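Thioredoxin domain-containing protein (Sinorhizobium meliloti, PDB 3U5R) is of unknown exact function but probably acts as a thioredoxin-fold oxidoreductase with an antioxidant role. Local coordinates at residues Gly115-Val118 with Lys119-Tyr123; Asn69-Pro72 with Phe73-Leu76; Gly86-Ala89 with Gly90-Leu93. All blocks are in the same frame, centred on the assembly; numbering follows the deposited sequence.

Contact 1. Residues Gly115-Val118 with Lys119-Tyr123; sequences GAEV and KAYGY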
# COMPACT_ATOMS: atom_id res chain seq x y z
N GLY A 115 -4.33 -3.73 14.19
CA GLY A 115 -4.02 -2.78 15.27
C GLY A 115 -2.73 -3.13 16.05
O GLY A 115 -1.94 -2.23 16.39
N ALA A 116 -2.51 -4.42 16.32
CA ALA A 116 -1.28 -4.80 16.99
C ALA A 116 -0.08 -4.53 16.00
O ALA A 116 0.99 -4.08 16.44
CB ALA A 116 -1.32 -6.31 17.39
N GLU A 117 -0.23 -4.79 14.69
CA GLU A 117 0.92 -4.47 13.76
C GLU A 117 1.34 -3.03 13.83
O GLU A 117 2.53 -2.77 13.80
CB GLU A 117 0.64 -4.60 12.25
CG GLU A 117 0.61 -5.90 11.56
CD GLU A 117 1.92 -6.65 11.51
OE1 GLU A 117 2.76 -6.49 10.55
OE2 GLU A 117 2.05 -7.45 12.45
N VAL A 118 0.36 -2.10 13.87
CA VAL A 118 0.66 -0.68 13.93
C VAL A 118 1.60 -0.36 15.13
O VAL A 118 2.66 0.31 14.99
CB VAL A 118 -0.65 0.17 14.03
CG1 VAL A 118 -0.31 1.66 14.40
CG2 VAL A 118 -1.54 0.08 12.71
N LYS A 119 1.22 -0.83 16.31
CA LYS A 119 2.05 -0.54 17.53
C LYS A 119 3.40 -1.24 17.44
O LYS A 119 4.41 -0.66 17.80
CB LYS A 119 1.35 -1.08 18.80
CG LYS A 119 -0.12 -0.73 18.92
CD LYS A 119 -0.63 -1.12 20.33
CE LYS A 119 -1.81 -0.25 20.77
NZ LYS A 119 -1.34 0.94 21.60
N ALA A 120 3.43 -2.49 16.96
CA ALA A 120 4.68 -3.28 17.01
C ALA A 120 5.70 -2.71 16.03
O ALA A 120 6.90 -2.70 16.32
CB ALA A 120 4.42 -4.76 16.69
N TYR A 121 5.24 -2.22 14.86
CA TYR A 121 6.18 -1.76 13.85
C TYR A 121 6.22 -0.24 13.65
O TYR A 121 6.91 0.24 12.76
CB TYR A 121 6.00 -2.55 12.53
CG TYR A 121 6.23 -4.00 12.79
CD1 TYR A 121 7.54 -4.49 12.96
CD2 TYR A 121 5.17 -4.86 12.98
CE1 TYR A 121 7.77 -5.81 13.29
CE2 TYR A 121 5.39 -6.19 13.28
CZ TYR A 121 6.71 -6.65 13.43
OH TYR A 121 6.97 -7.97 13.73
N GLY A 122 5.49 0.49 14.48
CA GLY A 122 5.58 1.97 14.49
C GLY A 122 4.94 2.60 13.23
O GLY A 122 5.42 3.62 12.71
N TYR A 123 3.87 2.00 12.72
CA TYR A 123 3.27 2.55 11.48
C TYR A 123 2.62 3.90 11.81
O TYR A 123 1.64 3.93 12.55
CB TYR A 123 2.18 1.56 11.00
CG TYR A 123 2.67 0.28 10.33
CD1 TYR A 123 4.02 0.11 9.94
CD2 TYR A 123 1.78 -0.70 9.99
CE1 TYR A 123 4.45 -1.04 9.21
CE2 TYR A 123 2.20 -1.89 9.31
CZ TYR A 123 3.53 -2.05 8.94
OH TYR A 123 3.90 -3.22 8.26
O HOH W 1 2.40 -5.32 8.24
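A glycine C-cap with the six-to-one bond of a Schellman motif closes helix 111-121, the connecting helix of the beta-alpha-beta unit formed with strands 93-99 and 127-129, and it brings Tyr123 back against Glu117 and Val118. Gly122 is the first residue to leave helical geometry, with phi at +71°. The reversal lets Tyr123 N donate to Val118 O at 3.1 Å, the six-to-one bond, lying in the carbonyl plane on a lone pair. Gly122 N reaches that same oxygen only weakly. Just before the cap the ordinary i to i+4 bonds persist: Ala120 N binds Ala116 O, and Tyr121 N binds Glu117 O at 3.0 Å. CG1 of Val118 lies 4.2 Å from Tyr123 CB, the apolar part of the cap.

Glu117 works on two aromatic neighbours. Its chain bends at chi2 (-65°), which swings the carboxylate across the CD2-CE2 side of Tyr121; OE2 comes to 3.7 Å from Tyr121 CE2, with carboxylate and ring planes 48° apart. The backbone oxygen of Glu117 sits near the plane of the Tyr121 ring at its edge, but over one face of the Tyr123 ring. Tyr121 also makes a cation-pi contact with Arg78, and Tyr123 packs on Arg78 and Ala82 of helix 78-88, so the cap is clasped to that helix. A water in the plane of the Tyr123 ring joins carboxylate and hydroxyl: it donates to Glu117 OE1 at 2.6 Å and accepts from Tyr123 OH, also at 2.6 Å.

Contact 2. Residues Asn69-Pro72 with Phe73-Leu76; sequences NRCP and FVVL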
# COMPACT_ATOMS: atom_id res chain seq x y z
N ASN A 69 -0.22 -8.84 7.44
CA ASN A 69 0.54 -8.98 8.67
C ASN A 69 1.58 -10.12 8.65
O ASN A 69 2.49 -10.11 9.50
CB ASN A 69 -0.41 -9.21 9.87
CG ASN A 69 -1.33 -8.00 10.10
OD1 ASN A 69 -0.93 -6.84 9.80
ND2 ASN A 69 -2.55 -8.26 10.53
N ARG A 70 1.45 -11.08 7.75
CA ARG A 70 2.34 -12.25 7.77
C ARG A 70 2.98 -12.64 6.44
O ARG A 70 3.96 -13.38 6.44
CB ARG A 70 1.62 -13.47 8.39
CG ARG A 70 2.62 -14.65 8.81
CD ARG A 70 2.25 -15.38 10.17
NE ARG A 70 2.83 -16.74 10.31
CZ ARG A 70 4.09 -17.04 10.70
NH1 ARG A 70 4.96 -16.07 11.00
NH2 ARG A 70 4.49 -18.32 10.79
N CYS A 71 2.46 -12.15 5.31
CA CYS A 71 3.14 -12.37 4.03
C CYS A 71 4.70 -12.06 4.08
O CYS A 71 5.08 -10.96 4.43
CB CYS A 71 2.45 -11.49 2.94
SG CYS A 71 3.43 -11.49 1.42
N PRO A 72 5.61 -13.03 3.75
CA PRO A 72 7.09 -12.79 3.72
C PRO A 72 7.53 -11.62 2.85
O PRO A 72 8.52 -10.92 3.16
CB PRO A 72 7.68 -14.07 3.13
CG PRO A 72 6.63 -15.11 3.41
CD PRO A 72 5.29 -14.42 3.37
N PHE A 73 6.80 -11.34 1.80
CA PHE A 73 7.17 -10.18 0.96
C PHE A 73 6.85 -8.86 1.62
O PHE A 73 7.55 -7.86 1.36
CB PHE A 73 6.48 -10.26 -0.43
CG PHE A 73 6.91 -11.44 -1.19
CD1 PHE A 73 6.41 -12.68 -0.88
CD2 PHE A 73 7.91 -11.31 -2.16
CE1 PHE A 73 6.87 -13.79 -1.56
CE2 PHE A 73 8.40 -12.41 -2.84
CZ PHE A 73 7.89 -13.64 -2.52
N VAL A 74 5.80 -8.82 2.46
CA VAL A 74 5.59 -7.65 3.26
C VAL A 74 6.51 -7.59 4.48
O VAL A 74 6.99 -6.53 4.83
CB VAL A 74 4.12 -7.60 3.71
CG1 VAL A 74 3.87 -6.45 4.77
CG2 VAL A 74 3.23 -7.43 2.47
N VAL A 75 6.70 -8.73 5.18
CA VAL A 75 7.67 -8.79 6.32
C VAL A 75 9.03 -8.19 5.93
O VAL A 75 9.61 -7.32 6.64
CB VAL A 75 7.77 -10.28 6.90
CG1 VAL A 75 9.04 -10.51 7.86
CG2 VAL A 75 6.39 -10.65 7.63
N LEU A 76 9.52 -8.59 4.76
CA LEU A 76 10.75 -7.98 4.22
C LEU A 76 10.85 -6.42 4.30
O LEU A 76 11.93 -5.87 4.60
CB LEU A 76 10.94 -8.43 2.77
CG LEU A 76 12.20 -7.91 2.09
CD1 LEU A 76 13.51 -8.63 2.53
CD2 LEU A 76 11.98 -8.06 0.59
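The sulfur of Cys71 meets the edge of the Phe73 ring rather than its face: SG lies in the ring plane, 5.3 Å from the Phe73 centroid and 83° off the normal. Cys71 is the N-cap of helix 72-75, in the loop after strand 61-66. In thioredoxin folds this is where the redox-active cysteine commonly lies, a role that is only a possibility here. SG is turned anti to its own nitrogen (chi1 170°), which carries it forward over the start of the helix, 3.8 Å from Phe73 CB and 3.4 Å from Phe73 N. Val74 CG2 comes to 4.2 Å from Cys71 CB. Around this site Cys71 packs on Cys201 and Thr144, while Cys71 N is held by Ser68 OG.

The carbonyl of Cys71 starts the helix. It receives a nearly straight bond from Val75 N at 2.9 Å, angle 175°, plus a weak one from Val74 N. Pro72 follows, its side chain touching Cys201, and its oxygen takes Leu76 N at 3.0 Å. Asn69, two residues before Cys71, spends its amide on Tyr127 OH and Glu108 O. Val75 points its CG2 methyl back at two successive carbonyls, 3.5 Å from Cys71 O and 3.8 Å from Arg70 O.

Contact 3. Residues Gly86-Ala89 with Gly90-Leu93; sequences GDYA and GQGL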
# COMPACT_ATOMS: atom_id res chain seq x y z
N GLY A 86 7.10 7.79 7.36
CA GLY A 86 7.54 8.83 8.32
C GLY A 86 8.42 9.88 7.64
O GLY A 86 8.23 11.11 7.84
N ASP A 87 9.35 9.45 6.80
CA ASP A 87 10.25 10.37 6.14
C ASP A 87 9.45 11.44 5.37
O ASP A 87 9.90 12.56 5.26
CB ASP A 87 11.11 9.66 5.09
CG ASP A 87 12.34 8.96 5.66
OD1 ASP A 87 12.62 9.18 6.86
OD2 ASP A 87 12.98 8.14 4.90
N TYR A 88 8.35 11.03 4.72
CA TYR A 88 7.59 11.94 3.85
C TYR A 88 6.41 12.64 4.53
O TYR A 88 5.72 13.49 3.89
CB TYR A 88 7.04 11.18 2.63
CG TYR A 88 8.11 10.99 1.58
CD1 TYR A 88 8.46 11.99 0.69
CD2 TYR A 88 8.81 9.83 1.53
CE1 TYR A 88 9.48 11.79 -0.27
CE2 TYR A 88 9.81 9.60 0.60
CZ TYR A 88 10.15 10.57 -0.28
OH TYR A 88 11.15 10.26 -1.18
N ALA A 89 6.15 12.27 5.78
CA ALA A 89 5.00 12.87 6.51
C ALA A 89 5.32 14.36 6.68
O ALA A 89 6.37 14.74 7.21
CB ALA A 89 4.75 12.15 7.92
N GLY A 90 4.48 15.23 6.16
CA GLY A 90 4.86 16.64 6.26
C GLY A 90 5.49 17.16 4.98
O GLY A 90 5.63 18.39 4.85
N GLN A 91 5.86 16.27 4.03
CA GLN A 91 6.39 16.72 2.72
C GLN A 91 5.28 16.69 1.65
O GLN A 91 5.47 17.17 0.56
CB GLN A 91 7.54 15.87 2.24
CG GLN A 91 8.69 15.97 3.22
CD GLN A 91 9.97 15.81 2.52
OE1 GLN A 91 10.51 16.78 1.97
NE2 GLN A 91 10.46 14.57 2.48
N GLY A 92 4.14 16.09 1.99
CA GLY A 92 2.98 16.14 1.13
C GLY A 92 2.55 14.75 0.67
O GLY A 92 1.60 14.66 -0.07
N LEU A 93 3.16 13.68 1.20
CA LEU A 93 2.68 12.33 0.92
C LEU A 93 1.72 11.83 2.03
O LEU A 93 2.08 11.90 3.22
CB LEU A 93 3.86 11.39 0.84
CG LEU A 93 3.44 9.95 0.71
CD1 LEU A 93 2.98 9.74 -0.75
CD2 LEU A 93 4.60 9.08 1.05
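Tyr88 and Gln91 face each other across a type II beta turn, with Ala89 and Gly90 at its corners; these two bury more surface than any other residues here, with Ala89 next. Gln91 N donates to Tyr88 O at 2.8 Å, closing the turn, though the donor stands above the carbonyl plane and not on a lone pair. Ala89 takes the extended first corner; its methyl touches just the peptide that follows, at Gly90 N. Gly90 holds the second corner at phi 99°, where a beta carbon would run into the oxygen of Ala89.

The Gln91 side chain leaves beside its backbone nitrogen (chi1 -62°) and extends back toward the last turn of helix 78-88. Its amide comes within 18° of parallel to the Tyr88 ring, with NE2 3.7 Å from Tyr88 CD1, and NE2 also makes a weak bond to Asp87 O at 3.5 Å. From the far end of the segment Leu93 crosses Tyr88 at its root, CD2 lying 3.6 Å from Tyr88 CB. The turn thus joins the end of helix 78-88 to the start of strand 93-99. Gly92, just before that strand, bonds through its backbone with Ala61, the first residue of strand 61-66. Helix 176-186 covers Tyr88 with Arg179, Val182 and Leu186; its Asp183 binds the phenol, and Arg179 forms a salt bridge with Asp87.

How the contacts relate
All three contacts are local, at the ends of helices around the thioredoxin-like sheet: contacts 1 and 3 close the C-terminal ends of helices 111-121 and 78-88, contact 2 opens the N-terminal end of helix 72-75. Helix 78-88, which contact 3 ends, also receives the tyrosines of contact 1. Contact 1 is largely at the surface, and its polar chemistry runs through a water bridge. Contacts 2 and 3 are partly buried; the former rests on sulfur, proline and valine, the latter on a glycine-rich turn beside a tyrosine. Contacts 1 and 2 adjoin at Asn69 and Glu117, though the very short approach there is doubtful in detail. Contact 3 stands apart, its nearest atoms about 7 Å from contact 1.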